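Local coordinates for protein glycoside hydrolase, family 11\:clostridium cellulosome enzyme, dockerin type i\:polysaccharide (Clostridium thermocellum, PDB 2C71) that removes acetyl groups from acetylated xylan, acting as a metal-dependent carbohydrate esterase of family 4 related to peptidoglycan deacetylases, at residues A21-K26 against P163-L168; A140-G145 against D169-T174; P15-T20 against D45-I50; G58-N63 against F182-E187. All blocks are in the same frame, centred on the assembly; numbering follows the deposited sequence. Where two conformers were deposited one is given.

Overall arrangement
Interactions 1, 2 and 3 run as a chain of neighbouring helices round the fold. Interactions 1 and 3 share helix 17-30, with centres about 14 Å apart, and Leu24 CD1 meets Ile50 CG1 at 3.6 Å. Interactions 1 and 2 share helix 164-177 and are joined by a salt bridge, Lys26 NZ to Asp169 OD2 at 2.8 Å. Interaction 4 ties strand 60-63 to helix 185-192 and touches interaction 1 through Leu24 and His59, and interaction 2 through Ile172 and Phe182. The magnesium ion, bound by Asp13 and His64, lies about 11 Å from the side chain of Pro15 in interaction 3; His64 directly follows strand 60-63 of interaction 4.

Interaction 1 (A21-K26 against P163-L168); sequences ARVLDK and PTPEAL
Pro165 turns its ring toward helix 17-30: CG lies 3.7 Å from Arg22 CB and 4.0 Å from Val23 CG2. The two side chains of Val23 and Pro165 cross at about a right angle. One turn on, Leu168 CD1 completes the apolar seam, touching Lys26 CB at 4.0 Å and Val23 CG1. The Lys26 chain bends at chi2 (-62°), which places CD; CG, CD and CE all lie near Pro165 O, CE at 3.5 Å. The polar contacts lie at the end of this chain. The ammonium group forms a salt bridge to Asp169 of the next turn, and in the conformer given for Glu166 a water probably links Lys26 NZ to Glu166 OE2, each bond 2.8 Å long. Arg22 leads away from the interface to a salt bridge with Glu160. The short helix segments are almost parallel, 7° apart, with axes 9.0 Å from each other. Val23 and Leu168 both also rest on Phe11 of strand 6-12. Two neighbouring helices, following the adjacent parallel strands 6-12 and 151-155, thus pack side by side outside the sheet, as in the beta/alpha-barrel-like NodB fold.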
loop_
_atom_site.group_PDB
_atom_site.type_symbol
_atom_site.label_atom_id
_atom_site.label_comp_id
_atom_site.label_asym_id
_atom_site.label_seq_id
_atom_site.Cartn_x
_atom_site.Cartn_y
_atom_site.Cartn_z
ATOM N N ALA A 21 13.964 -0.553 0.945
ATOM C CA ALA A 21 14.870 0.601 0.975
ATOM C C ALA A 21 15.054 1.189 -0.404
ATOM O O ALA A 21 15.206 2.407 -0.528
ATOM C CB ALA A 21 16.198 0.260 1.616
ATOM N N ARG A 22 15.023 0.377 -1.466
ATOM C CA ARG A 22 15.115 0.946 -2.810
ATOM C C ARG A 22 13.975 1.887 -3.103
ATOM O O ARG A 22 14.156 2.945 -3.725
ATOM C CB ARG A 22 15.178 -0.157 -3.868
ATOM C CG ARG A 22 16.345 -1.062 -3.787
ATOM C CD ARG A 22 16.209 -2.155 -4.840
ATOM N NE ARG A 22 17.288 -3.084 -4.653
ATOM C CZ ARG A 22 17.295 -4.283 -5.172
ATOM N NH1 ARG A 22 16.236 -4.746 -5.858
ATOM N NH2 ARG A 22 18.363 -5.044 -4.989
ATOM N N VAL A 23 12.754 1.501 -2.700
ATOM C CA VAL A 23 11.586 2.364 -2.883
ATOM C C VAL A 23 11.723 3.599 -2.001
ATOM O O VAL A 23 11.507 4.726 -2.477
ATOM C CB VAL A 23 10.294 1.618 -2.598
ATOM C CG1 VAL A 23 9.089 2.555 -2.534
ATOM C CG2 VAL A 23 10.039 0.541 -3.686
ATOM N N LEU A 24 12.053 3.434 -0.714
ATOM C CA LEU A 24 12.162 4.578 0.189
ATOM C C LEU A 24 13.203 5.576 -0.321
ATOM O O LEU A 24 13.012 6.784 -0.161
ATOM C CB LEU A 24 12.470 4.122 1.612
ATOM C CG LEU A 24 11.301 3.409 2.315
ATOM C CD1 LEU A 24 11.797 2.691 3.574
ATOM C CD2 LEU A 24 10.186 4.385 2.688
ATOM N N ASP A 25 14.293 5.088 -0.891
ATOM C CA ASP A 25 15.319 5.999 -1.444
ATOM C C ASP A 25 14.747 6.846 -2.562
ATOM O O ASP A 25 15.093 8.027 -2.660
ATOM C CB ASP A 25 16.530 5.236 -1.898
ATOM C CG ASP A 25 17.366 4.649 -0.761
ATOM O OD1 ASP A 25 17.222 4.991 0.395
ATOM O OD2 ASP A 25 18.301 3.847 -1.109
ATOM N N LYS A 26 13.937 6.277 -3.470
ATOM C CA LYS A 26 13.294 7.061 -4.527
ATOM C C LYS A 26 12.351 8.096 -3.931
ATOM O O LYS A 26 12.286 9.240 -4.380
ATOM C CB LYS A 26 12.505 6.173 -5.489
ATOM C CG LYS A 26 13.308 5.187 -6.296
ATOM C CD LYS A 26 14.320 5.816 -7.236
ATOM C CE LYS A 26 15.097 4.760 -7.963
ATOM N NZ LYS A 26 16.128 5.274 -8.809
ATOM N N PRO A 163 11.878 -3.961 -11.235
ATOM C CA PRO A 163 12.255 -2.548 -11.451
ATOM C C PRO A 163 11.152 -1.556 -11.097
ATOM O O PRO A 163 11.028 -0.492 -11.736
ATOM C CB PRO A 163 12.583 -2.502 -12.940
ATOM C CG PRO A 163 11.637 -3.556 -13.525
ATOM C CD PRO A 163 11.714 -4.679 -12.516
ATOM N N THR A 164 10.387 -1.810 -10.040
ATOM C CA THR A 164 9.420 -0.826 -9.565
ATOM C C THR A 164 10.070 0.470 -9.048
ATOM O O THR A 164 9.591 1.557 -9.379
ATOM C CB THR A 164 8.426 -1.478 -8.635
ATOM O OG1 THR A 164 7.591 -2.337 -9.436
ATOM C CG2 THR A 164 7.592 -0.436 -7.856
ATOM N N PRO A 165 11.189 0.391 -8.309
ATOM C CA PRO A 165 11.837 1.674 -7.914
ATOM C C PRO A 165 12.168 2.523 -9.147
ATOM O O PRO A 165 11.936 3.739 -9.154
ATOM C CB PRO A 165 13.089 1.229 -7.134
ATOM C CG PRO A 165 12.711 -0.143 -6.583
ATOM C CD PRO A 165 11.864 -0.768 -7.686
ATOM N N GLU A 166 12.749 1.885 -10.168
ATOM C CA GLU A 166 13.118 2.614 -11.379
ATOM C C GLU A 166 11.892 3.180 -12.098
ATOM O O GLU A 166 11.948 4.270 -12.699
ATOM C CB GLU A 166 13.969 1.684 -12.253
ATOM C CG GLU A 166 15.349 1.380 -11.640
ATOM C CD GLU A 166 15.353 0.548 -10.349
ATOM O OE1 GLU A 166 14.594 -0.444 -10.196
ATOM O OE2 GLU A 166 16.155 0.919 -9.459
ATOM N N ALA A 167 10.758 2.492 -12.036
ATOM C CA ALA A 167 9.522 3.025 -12.601
ATOM C C ALA A 167 9.165 4.354 -11.960
ATOM O O ALA A 167 8.582 5.232 -12.613
ATOM C CB ALA A 167 8.400 2.032 -12.463
ATOM N N LEU A 168 9.457 4.520 -10.666
ATOM C CA LEU A 168 9.120 5.753 -9.959
ATOM C C LEU A 168 9.879 6.971 -10.521
ATOM O O LEU A 168 9.384 8.086 -10.401
ATOM C CB LEU A 168 9.396 5.623 -8.455
ATOM C CG LEU A 168 8.593 4.519 -7.754
ATOM C CD1 LEU A 168 9.025 4.425 -6.285
ATOM C CD2 LEU A 168 7.111 4.790 -7.822
HETATM O O HOH W 1 17.807 3.152 -9.472
#

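Interaction 2 (A140-G145 against D169-T174); sequences AAVING and DIIIPT
Ile143 sets its CD1 methyl against Ile170, Ile171 and Thr174, meeting Ile170 CG2 and Thr174 CB at 3.7 Å each. Its CG1 stands anti to the carbonyl carbon, beside the backbone N (chi1 -69°), and the side chain crosses both Ile170 and Thr174 at about a right angle. The other branch, Ile143 CG2, rests 3.8 Å from Thr174 CG2. Val142 meets Ile171 crosswise as well: Val142 CG2 touches Ile171 CD1 at 3.7 Å, and Val142 CG1 lies against Ile171 CG2. This apolar layer joins helices 135-145 and 164-177, which flank the beta strand 151-155 in the chain as an alpha-beta-alpha unit of the NodB fold; the axes of the two short segments approach to 9.4 Å and are inclined at 22°. Ala139, one turn before Ile143, extends the same seam towards Ile170 and Ile171. The hydroxyl of Thr174 turns back to its own helix and donates to Ile170 O at 2.9 Å, approaching from above the carbonyl plane, and that oxygen also accepts from Thr174 N. While bonded in this way, Thr174 OG1 also lies 3.8 Å from Ile143 CD1.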
loop_
_atom_site.group_PDB
_atom_site.type_symbol
_atom_site.label_atom_id
_atom_site.label_comp_id
_atom_site.label_asym_id
_atom_site.label_seq_id
_atom_site.Cartn_x
_atom_site.Cartn_y
_atom_site.Cartn_z
ATOM N N ALA A 140 4.345 3.402 -17.630
ATOM C CA ALA A 140 3.310 3.706 -18.617
ATOM C C ALA A 140 1.949 3.243 -18.119
ATOM O O ALA A 140 0.927 3.921 -18.330
ATOM C CB ALA A 140 3.666 3.119 -19.962
ATOM N N ALA A 141 1.928 2.089 -17.460
ATOM C CA ALA A 141 0.684 1.517 -16.956
ATOM C C ALA A 141 0.051 2.420 -15.903
ATOM O O ALA A 141 -1.163 2.618 -15.890
ATOM C CB ALA A 141 0.932 0.128 -16.387
ATOM N N VAL A 142 0.883 2.965 -15.022
ATOM C CA VAL A 142 0.413 3.880 -13.989
ATOM C C VAL A 142 -0.036 5.208 -14.589
ATOM O O VAL A 142 -1.148 5.670 -14.335
ATOM C CB VAL A 142 1.501 4.146 -12.932
ATOM C CG1 VAL A 142 1.061 5.252 -11.985
ATOM C CG2 VAL A 142 1.816 2.872 -12.162
ATOM N N ILE A 143 0.836 5.816 -15.387
ATOM C CA ILE A 143 0.603 7.194 -15.886
ATOM C C ILE A 143 -0.639 7.268 -16.753
ATOM O O ILE A 143 -1.372 8.259 -16.693
ATOM C CB ILE A 143 1.838 7.675 -16.609
ATOM C CG1 ILE A 143 2.996 7.899 -15.628
ATOM C CG2 ILE A 143 1.522 8.850 -17.578
ATOM C CD1 ILE A 143 4.328 7.940 -16.309
ATOM N N ASN A 144 -0.895 6.262 -17.565
ATOM C CA ASN A 144 -2.064 6.272 -18.427
ATOM C C ASN A 144 -3.355 5.914 -17.736
ATOM O O ASN A 144 -4.394 6.197 -18.277
ATOM C CB ASN A 144 -1.756 5.453 -19.708
ATOM C CG ASN A 144 -0.671 6.102 -20.561
ATOM O OD1 ASN A 144 -0.922 7.171 -21.216
ATOM N ND2 ASN A 144 0.493 5.518 -20.609
ATOM N N GLY A 145 -3.313 5.340 -16.542
ATOM C CA GLY A 145 -4.480 4.934 -15.793
ATOM C C GLY A 145 -4.921 5.898 -14.722
ATOM O O GLY A 145 -6.061 5.838 -14.308
ATOM N N ASP A 169 11.048 6.736 -11.115
ATOM C CA ASP A 169 11.781 7.839 -11.792
ATOM C C ASP A 169 11.058 8.428 -12.968
ATOM O O ASP A 169 11.420 9.538 -13.385
ATOM C CB ASP A 169 13.180 7.404 -12.240
ATOM C CG ASP A 169 14.130 7.212 -11.086
ATOM O OD1 ASP A 169 14.204 8.090 -10.180
ATOM O OD2 ASP A 169 14.835 6.179 -11.092
ATOM N N ILE A 170 10.084 7.708 -13.548
ATOM C CA ILE A 170 9.199 8.210 -14.582
ATOM C C ILE A 170 7.877 8.654 -13.974
ATOM O O ILE A 170 7.386 9.755 -14.261
ATOM C CB ILE A 170 8.983 7.179 -15.687
ATOM C CG1 ILE A 170 10.301 6.822 -16.348
ATOM C CG2 ILE A 170 7.961 7.660 -16.694
ATOM C CD1 ILE A 170 10.234 5.558 -17.201
ATOM N N ILE A 171 7.255 7.798 -13.157
ATOM C CA ILE A 171 5.936 8.108 -12.597
ATOM C C ILE A 171 5.911 9.428 -11.858
ATOM O O ILE A 171 4.983 10.231 -12.065
ATOM C CB ILE A 171 5.477 6.960 -11.666
ATOM C CG1 ILE A 171 5.243 5.654 -12.462
ATOM C CG2 ILE A 171 4.237 7.355 -10.901
ATOM C CD1 ILE A 171 5.181 4.418 -11.583
ATOM N N ILE A 172 6.837 9.612 -10.920
ATOM C CA ILE A 172 6.746 10.781 -10.035
ATOM C C ILE A 172 6.920 12.093 -10.839
ATOM O O ILE A 172 6.060 12.974 -10.766
ATOM C CB ILE A 172 7.616 10.610 -8.789
ATOM C CG1 ILE A 172 7.036 9.513 -7.901
ATOM C CG2 ILE A 172 7.691 11.977 -8.054
ATOM C CD1 ILE A 172 7.968 9.052 -6.792
ATOM N N PRO A 173 8.000 12.231 -11.620
ATOM C CA PRO A 173 8.121 13.493 -12.402
ATOM C C PRO A 173 6.971 13.712 -13.375
ATOM O O PRO A 173 6.503 14.839 -13.546
ATOM C CB PRO A 173 9.473 13.338 -13.075
ATOM C CG PRO A 173 10.252 12.392 -12.212
ATOM C CD PRO A 173 9.237 11.432 -11.711
ATOM N N THR A 174 6.501 12.642 -14.039
ATOM C CA THR A 174 5.453 12.811 -15.031
ATOM C C THR A 174 4.168 13.276 -14.363
ATOM O O THR A 174 3.543 14.249 -14.822
ATOM C CB THR A 174 5.157 11.519 -15.810
ATOM O OG1 THR A 174 6.288 11.174 -16.595
ATOM C CG2 THR A 174 3.937 11.665 -16.725
#

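Interaction 3 (P15-T20 against D45-I50); sequences PDNVLT and DSTAAI
Ile50 lies against the start of helix 17-30 and the residues leading into it with both branches of its side chain: CG2 packs on Pro15 CB at 4.0 Å, and CD1 lies 3.8 Å from Thr20 CB. Its CG1 is anti to the backbone N (chi1 -159°), which leaves CG2 in the crowded position between N and the carbonyl carbon. Pro15, preceded by a cis peptide bond, closes the Thr-Phe-Asp-Asp-Gly-Pro sequence of the NodB signature, in which Asp13 binds the magnesium ion. The contact therefore joins the end of this metal-binding loop and the helix after it to helix 45-56, which follows the neighbouring parallel strand 35-38. The ring of Pro15 also crosses Thr47 at about a right angle, CG meeting Thr47 CB at 3.8 Å. Thr47 OG1, bonded to Arg42 O and Asn44 N, also lies 3.8 Å from Pro15 CG. The side chain of Asn17 lies among Ser46, Thr47 and Ile50. Asp16 OD2 forms a salt bridge to Arg42, whose carbonyl oxygen is the one bonded to Thr47. Thr20 OG1 is bonded to Asp156 OD2 and accepts a nearly straight bond from Asp16 N (2.8 Å, 171°), linking the loop to the first helical turn. Asp16 is the N-cap residue: its OD1 is met on the anti side by Leu19 N at 2.9 Å, along with a weak bond from Val18 N.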
loop_
_atom_site.group_PDB
_atom_site.type_symbol
_atom_site.label_atom_id
_atom_site.label_comp_id
_atom_site.label_asym_id
_atom_site.label_seq_id
_atom_site.Cartn_x
_atom_site.Cartn_y
_atom_site.Cartn_z
ATOM N N PRO A 15 7.628 -5.504 4.751
ATOM C CA PRO A 15 8.909 -4.892 4.401
ATOM C C PRO A 15 10.001 -5.882 4.075
ATOM O O PRO A 15 10.041 -6.989 4.628
ATOM C CB PRO A 15 9.274 -4.185 5.741
ATOM C CG PRO A 15 8.676 -5.079 6.789
ATOM C CD PRO A 15 7.357 -5.471 6.217
ATOM N N ASP A 16 10.929 -5.441 3.250
ATOM C CA ASP A 16 12.188 -6.153 2.994
ATOM C C ASP A 16 13.304 -5.146 3.115
ATOM O O ASP A 16 13.273 -4.109 2.452
ATOM C CB ASP A 16 12.132 -6.763 1.593
ATOM C CG ASP A 16 13.359 -7.571 1.224
ATOM O OD1 ASP A 16 14.402 -7.003 0.892
ATOM O OD2 ASP A 16 13.252 -8.805 1.285
ATOM N N ASN A 17 14.268 -5.381 4.003
ATOM C CA ASN A 17 15.331 -4.393 4.228
ATOM C C ASN A 17 15.974 -3.932 2.938
ATOM O O ASN A 17 16.273 -2.751 2.807
ATOM C CB ASN A 17 16.377 -4.908 5.171
ATOM C CG ASN A 17 15.923 -4.973 6.610
ATOM O OD1 ASN A 17 16.327 -5.946 7.361
ATOM N ND2 ASN A 17 15.170 -4.036 7.060
ATOM N N VAL A 18 16.236 -4.807 1.998
ATOM C CA VAL A 18 16.872 -4.434 0.759
ATOM C C VAL A 18 15.888 -3.813 -0.214
ATOM O O VAL A 18 16.047 -2.654 -0.678
ATOM C CB VAL A 18 17.620 -5.617 0.106
ATOM C CG1 VAL A 18 18.239 -5.161 -1.217
ATOM C CG2 VAL A 18 18.705 -6.133 1.059
ATOM N N LEU A 19 14.818 -4.522 -0.563
ATOM C CA LEU A 19 13.942 -4.060 -1.635
ATOM C C LEU A 19 13.099 -2.823 -1.218
ATOM O O LEU A 19 12.884 -1.930 -2.025
ATOM C CB LEU A 19 13.014 -5.174 -2.162
ATOM C CG LEU A 19 13.625 -5.989 -3.326
ATOM C CD1 LEU A 19 14.831 -6.780 -2.931
ATOM C CD2 LEU A 19 12.554 -6.831 -3.983
ATOM N N THR A 20 12.629 -2.800 0.021
ATOM C CA THR A 20 11.838 -1.666 0.483
ATOM C C THR A 20 12.686 -0.414 0.530
ATOM O O THR A 20 12.232 0.689 0.221
ATOM C CB THR A 20 11.173 -1.970 1.821
ATOM O OG1 THR A 20 10.363 -3.150 1.681
ATOM C CG2 THR A 20 10.354 -0.791 2.336
ATOM N N ASP A 45 12.193 -7.772 14.537
ATOM C CA ASP A 45 13.300 -6.935 14.947
ATOM C C ASP A 45 13.962 -6.492 13.653
ATOM O O ASP A 45 14.091 -5.299 13.380
ATOM C CB ASP A 45 14.278 -7.718 15.825
ATOM C CG ASP A 45 13.900 -7.676 17.294
ATOM O OD1 ASP A 45 12.713 -7.431 17.596
ATOM O OD2 ASP A 45 14.788 -7.886 18.145
ATOM N N SER A 46 14.389 -7.507 12.846
ATOM C CA SER A 46 15.247 -7.288 11.666
ATOM C C SER A 46 14.753 -6.128 10.819
ATOM O O SER A 46 15.559 -5.406 10.234
ATOM C CB SER A 46 15.402 -8.547 10.792
ATOM O OG SER A 46 16.281 -8.271 9.698
ATOM N N THR A 47 13.436 -5.983 10.717
ATOM C CA THR A 47 12.804 -4.962 9.885
ATOM C C THR A 47 12.231 -3.773 10.668
ATOM O O THR A 47 11.622 -2.887 10.085
ATOM C CB THR A 47 11.752 -5.563 8.951
ATOM O OG1 THR A 47 10.797 -6.233 9.756
ATOM C CG2 THR A 47 12.380 -6.501 7.914
ATOM N N ALA A 48 12.476 -3.734 11.976
ATOM C CA ALA A 48 11.930 -2.652 12.799
ATOM C C ALA A 48 12.386 -1.283 12.325
ATOM O O ALA A 48 11.569 -0.346 12.265
ATOM C CB ALA A 48 12.354 -2.858 14.272
ATOM N N ALA A 49 13.664 -1.137 12.059
ATOM C CA ALA A 49 14.172 0.188 11.686
ATOM C C ALA A 49 13.588 0.681 10.372
ATOM O O ALA A 49 13.324 1.878 10.221
ATOM C CB ALA A 49 15.688 0.208 11.619
ATOM N N ILE A 50 13.398 -0.209 9.395
ATOM C CA ILE A 50 12.857 0.228 8.120
ATOM C C ILE A 50 11.379 0.562 8.222
ATOM O O ILE A 50 10.878 1.484 7.599
ATOM C CB ILE A 50 13.180 -0.730 6.961
ATOM C CG1 ILE A 50 13.052 0.012 5.648
ATOM C CG2 ILE A 50 12.394 -2.006 7.021
ATOM C CD1 ILE A 50 13.647 -0.705 4.456
#

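Interaction 4 (G58-N63 against F182-E187); sequences GHEIGN and FVTLTE
Glu60 and Thr184 face each other with CA atoms 6.1 Å apart, where strand 60-63 begins and helix 185-192 starts. Just before the strand, Gly58, with positive phi, is the C-prime residue of a Schellman motif that ends helix 45-56. Glu60 reaches out with CG anti to the backbone N (chi1 179°) and an extended chain beyond, which carries the carboxylate to the first turn of the helix. There it grips Thr186 twice. OE1 uses its syn lone pair to accept from Thr186 N (2.8 Å, 165°), and OE2 takes the hydroxyl of Thr186 at 2.7 Å, met on the syn side but 34° out of the carboxylate plane. Thr186 OG1 is also bonded to Lys99 NZ. The aliphatic part of Glu60 rests on Thr184, whose CB lies 3.9 Å from Glu60 CB, while Thr184 CG2 packs against Gly58 O. Thr184 and Glu187 form a capping box: Glu187 N donates to Thr184 OG1 at 3.1 Å, and Thr184 N to Glu187 OE1. A water donates to both Gly58 O and Glu187 OE2, bridging the loop to the helix. Two acidic groups thus sit at the N-terminal end of one helix; the positive end of the helix dipole, with Lys99 nearby through Thr186 OG1, would probably favour a negatively charged Glu60 there.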
loop_
_atom_site.group_PDB
_atom_site.type_symbol
_atom_site.label_atom_id
_atom_site.label_comp_id
_atom_site.label_asym_id
_atom_site.label_seq_id
_atom_site.Cartn_x
_atom_site.Cartn_y
_atom_site.Cartn_z
ATOM N N GLY A 58 7.219 10.384 6.902
ATOM C CA GLY A 58 5.894 10.860 6.544
ATOM C C GLY A 58 5.010 9.868 5.814
ATOM O O GLY A 58 3.928 10.225 5.345
ATOM N N HIS A 59 5.469 8.631 5.665
ATOM C CA HIS A 59 4.674 7.608 5.016
ATOM C C HIS A 59 3.681 7.032 5.994
ATOM O O HIS A 59 3.824 7.174 7.226
ATOM C CB HIS A 59 5.579 6.508 4.453
ATOM C CG HIS A 59 6.657 7.032 3.568
ATOM N ND1 HIS A 59 6.361 7.756 2.450
ATOM C CD2 HIS A 59 7.990 6.905 3.661
ATOM C CE1 HIS A 59 7.518 8.077 1.904
ATOM N NE2 HIS A 59 8.517 7.587 2.608
ATOM N N GLU A 60 2.692 6.341 5.480
ATOM C CA GLU A 60 1.664 5.639 6.252
ATOM C C GLU A 60 1.874 4.134 6.115
ATOM O O GLU A 60 2.341 3.661 5.064
ATOM C CB GLU A 60 0.300 6.078 5.777
ATOM C CG GLU A 60 -0.860 5.418 6.478
ATOM C CD GLU A 60 -2.205 6.020 6.188
ATOM O OE1 GLU A 60 -2.317 6.823 5.247
ATOM O OE2 GLU A 60 -3.160 5.671 6.914
ATOM N N ILE A 61 1.475 3.381 7.135
ATOM C CA ILE A 61 1.525 1.922 7.099
ATOM C C ILE A 61 0.090 1.395 7.235
ATOM O O ILE A 61 -0.650 1.776 8.162
ATOM C CB ILE A 61 2.418 1.368 8.251
ATOM C CG1 ILE A 61 3.850 1.916 8.117
ATOM C CG2 ILE A 61 2.380 -0.152 8.233
ATOM C CD1 ILE A 61 4.746 1.506 9.277
ATOM N N GLY A 62 -0.273 0.508 6.316
ATOM C CA GLY A 62 -1.506 -0.240 6.391
ATOM C C GLY A 62 -1.253 -1.736 6.498
ATOM O O GLY A 62 -0.125 -2.211 6.576
ATOM N N ASN A 63 -2.364 -2.492 6.550
ATOM C CA ASN A 63 -2.337 -3.917 6.877
ATOM C C ASN A 63 -2.588 -4.747 5.610
ATOM O O ASN A 63 -3.625 -4.547 4.955
ATOM C CB ASN A 63 -3.428 -4.149 7.936
ATOM C CG ASN A 63 -3.435 -5.491 8.579
ATOM O OD1 ASN A 63 -3.313 -6.537 7.919
ATOM N ND2 ASN A 63 -3.636 -5.525 9.904
ATOM N N PHE A 182 1.159 13.906 -4.613
ATOM C CA PHE A 182 1.173 12.586 -3.987
ATOM C C PHE A 182 0.872 12.694 -2.481
ATOM O O PHE A 182 1.457 13.515 -1.781
ATOM C CB PHE A 182 2.542 11.939 -4.174
ATOM C CG PHE A 182 2.840 11.531 -5.590
ATOM C CD1 PHE A 182 3.400 12.401 -6.499
ATOM C CD2 PHE A 182 2.496 10.263 -6.033
ATOM C CE1 PHE A 182 3.642 11.986 -7.800
ATOM C CE2 PHE A 182 2.719 9.885 -7.323
ATOM C CZ PHE A 182 3.280 10.745 -8.208
ATOM N N VAL A 183 -0.060 11.859 -2.020
ATOM C CA VAL A 183 -0.511 11.878 -0.648
ATOM C C VAL A 183 -0.592 10.463 -0.090
ATOM O O VAL A 183 -0.683 9.474 -0.848
ATOM C CB VAL A 183 -1.886 12.583 -0.557
ATOM C CG1 VAL A 183 -1.706 14.114 -0.895
ATOM C CG2 VAL A 183 -2.935 11.941 -1.421
ATOM N N THR A 184 -0.577 10.363 1.241
ATOM C CA THR A 184 -0.868 9.086 1.912
ATOM C C THR A 184 -2.355 8.771 1.768
ATOM O O THR A 184 -3.146 9.641 1.410
ATOM C CB THR A 184 -0.494 9.111 3.391
ATOM O OG1 THR A 184 -1.369 10.008 4.050
ATOM C CG2 THR A 184 0.983 9.458 3.641
ATOM N N LEU A 185 -2.769 7.540 2.107
ATOM C CA LEU A 185 -4.202 7.215 2.082
ATOM C C LEU A 185 -4.980 8.094 3.039
ATOM O O LEU A 185 -6.052 8.598 2.685
ATOM C CB LEU A 185 -4.442 5.729 2.382
ATOM C CG LEU A 185 -4.000 4.769 1.276
ATOM C CD1 LEU A 185 -4.194 3.305 1.743
ATOM C CD2 LEU A 185 -4.771 4.993 0.010
ATOM N N THR A 186 -4.484 8.283 4.245
ATOM C CA THR A 186 -5.200 9.115 5.209
ATOM C C THR A 186 -5.350 10.518 4.651
ATOM O O THR A 186 -6.426 11.134 4.773
ATOM C CB THR A 186 -4.519 9.109 6.608
ATOM O OG1 THR A 186 -4.796 7.855 7.254
ATOM C CG2 THR A 186 -4.977 10.230 7.516
ATOM N N GLU A 187 -4.284 11.061 4.078
ATOM C CA GLU A 187 -4.336 12.392 3.522
ATOM C C GLU A 187 -5.314 12.480 2.357
ATOM O O GLU A 187 -6.040 13.473 2.200
ATOM C CB GLU A 187 -2.954 12.823 3.089
ATOM C CG GLU A 187 -1.988 13.160 4.197
ATOM C CD GLU A 187 -0.501 13.209 3.790
ATOM O OE1 GLU A 187 -0.114 12.932 2.590
ATOM O OE2 GLU A 187 0.350 13.508 4.726
HETATM O O HOH W 2 1.833 11.499 6.465
#